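Local structure of arabinan endo-1,5-alpha-l-arabinosidase A (Cellvibrio cellulosa, 1GYH) at residues A[133-136]-A[137-141]. The protein cleaves alpha-1,5-linked arabinofuranosyl bonds of linear arabinan, releasing almost exclusively arabinotriose, as part of plant cell wall breakdown. Residues are numbered along the deposited sequence; the frame is centred on the assembly and turned at random.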
loop_
_atom_site.group_PDB
_atom_site.type_symbol
_atom_site.label_atom_id
_atom_site.label_comp_id
_atom_site.label_asym_id
_atom_site.label_seq_id
_atom_site.Cartn_x
_atom_site.Cartn_y
_atom_site.Cartn_z
ATOM N N ILE A 133 6.612 -5.879 -6.661
ATOM C CA ILE A 133 8.027 -6.187 -6.325
ATOM C C ILE A 133 8.668 -7.052 -7.406
ATOM O O ILE A 133 8.092 -8.050 -7.848
ATOM C CB ILE A 133 8.159 -6.861 -4.931
ATOM C CG1 ILE A 133 9.650 -7.109 -4.566
ATOM C CG2 ILE A 133 7.404 -8.230 -4.867
ATOM C CD1 ILE A 133 10.422 -5.801 -4.314
ATOM N N ALA A 134 9.867 -6.676 -7.849
ATOM C CA ALA A 134 10.622 -7.509 -8.754
ATOM C C ALA A 134 11.699 -8.302 -8.013
ATOM O O ALA A 134 12.218 -7.837 -6.996
ATOM C CB ALA A 134 11.261 -6.694 -9.842
ATOM N N ASP A 135 12.031 -9.472 -8.561
ATOM C CA ASP A 135 13.067 -10.344 -8.008
ATOM C C ASP A 135 14.362 -10.284 -8.827
ATOM O O ASP A 135 14.467 -9.469 -9.730
ATOM C CB ASP A 135 12.528 -11.778 -7.769
ATOM C CG ASP A 135 12.237 -12.576 -9.025
ATOM O OD1 ASP A 135 12.758 -12.279 -10.137
ATOM O OD2 ASP A 135 11.490 -13.598 -8.948
ATOM N N ASP A 136 15.330 -11.149 -8.515
ATOM C CA ASP A 136 16.615 -11.150 -9.208
ATOM C C ASP A 136 16.618 -11.963 -10.511
ATOM O O ASP A 136 17.666 -12.086 -11.153
ATOM C CB ASP A 136 17.687 -11.774 -8.300
ATOM C CG ASP A 136 18.181 -10.842 -7.228
ATOM O OD1 ASP A 136 17.817 -9.651 -7.128
ATOM O OD2 ASP A 136 18.975 -11.251 -6.389
ATOM N N HIS A 137 15.482 -12.577 -10.854
ATOM C CA HIS A 137 15.364 -13.543 -11.940
ATOM C C HIS A 137 14.440 -13.036 -13.048
ATOM O O HIS A 137 13.853 -13.841 -13.762
ATOM C CB HIS A 137 14.814 -14.885 -11.413
ATOM C CG HIS A 137 15.551 -15.409 -10.220
ATOM N ND1 HIS A 137 16.858 -15.846 -10.301
ATOM C CD2 HIS A 137 15.200 -15.508 -8.910
ATOM C CE1 HIS A 137 17.273 -16.214 -9.099
ATOM N NE2 HIS A 137 16.286 -16.028 -8.237
ATOM N N GLY A 138 14.310 -11.724 -13.195
ATOM C CA GLY A 138 13.521 -11.165 -14.287
ATOM C C GLY A 138 11.987 -11.238 -14.092
ATOM O O GLY A 138 11.219 -11.055 -15.072
ATOM N N GLN A 139 11.528 -11.528 -12.878
ATOM C CA GLN A 139 10.085 -11.750 -12.641
ATOM C C GLN A 139 9.515 -10.601 -11.811
ATOM O O GLN A 139 10.233 -9.995 -11.003
ATOM C CB GLN A 139 9.839 -13.103 -11.956
ATOM C CG GLN A 139 10.369 -14.298 -12.748
ATOM C CD GLN A 139 10.200 -15.669 -12.035
ATOM O OE1 GLN A 139 9.661 -16.606 -12.633
ATOM N NE2 GLN A 139 10.709 -15.793 -10.802
ATOM N N VAL A 140 8.224 -10.294 -12.025
ATOM C CA VAL A 140 7.532 -9.248 -11.275
ATOM C C VAL A 140 6.311 -9.861 -10.594
ATOM O O VAL A 140 5.609 -10.682 -11.189
ATOM C CB VAL A 140 7.144 -8.072 -12.182
ATOM C CG1 VAL A 140 6.521 -6.975 -11.362
ATOM C CG2 VAL A 140 8.374 -7.516 -12.885
ATOM N N TRP A 141 6.119 -9.492 -9.337
ATOM C CA TRP A 141 5.098 -10.071 -8.454
ATOM C C TRP A 141 4.168 -8.993 -7.876
ATOM O O TRP A 141 4.571 -7.852 -7.663
ATOM C CB TRP A 141 5.774 -10.835 -7.299
ATOM C CG TRP A 141 6.777 -11.937 -7.698
ATOM C CD1 TRP A 141 8.098 -11.769 -8.083
ATOM C CD2 TRP A 141 6.541 -13.350 -7.724
ATOM N NE1 TRP A 141 8.666 -12.985 -8.364
ATOM C CE2 TRP A 141 7.740 -13.973 -8.131
ATOM C CE3 TRP A 141 5.427 -14.161 -7.431
ATOM C CZ2 TRP A 141 7.852 -15.358 -8.271
ATOM C CZ3 TRP A 141 5.535 -15.514 -7.566
ATOM C CH2 TRP A 141 6.745 -16.118 -7.984
HETATM O O HOH W 1 15.612 -9.328 -12.475
#
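The carboxylate of Asp135 gathers four N-H groups from the chain that turns back past it, two on each oxygen. OD1 takes the backbone N of His137 at 2.8 Å, an Asx turn that opens the hairpin loop, and the backbone N of Gln139 at 3.1 Å, the two donors arriving from opposite faces of the carboxylate plane. OD2 receives the indole NE1 of Trp141 at 2.9 Å in a nearly straight bond (168°); this acceptor lies in the ring plane but is itself met from well above the carboxylate plane. The amide NE2 of Gln139 reaches the syn lone pair of the same OD2 at 3.0 Å. With chi1 at 70°, the carboxylate of Asp135 swings between its own backbone N and carbonyl carbon, back over the turn, where it can serve backbone and side chains alike.

Behind it the strands pair in antiparallel fashion: Ile133 and Trp141 exchange both backbone bonds, and the bond from Asp135 N to Gln139 O at 3.1 Å carries the pairing into the loop. A water bridges Asp135 O to Gly138 N, while Gly138 takes the bend at positive phi (76°). Ile133 CG2 rests on Trp141 CB at 3.9 Å. Farther out, Lys155 holds Gln139 OE1, Arg198 forms a salt bridge with Asp136, and Tyr203 touches both Ile133 and Asp135.

This is the hairpin between strands 131-134 and 140-144, in one sheet of the five-bladed propeller and away from the catalytic and substrate-binding residues. Four donors on one carboxylate would probably favour its ionised form, and they tie the tight turn to the Trp141 indole.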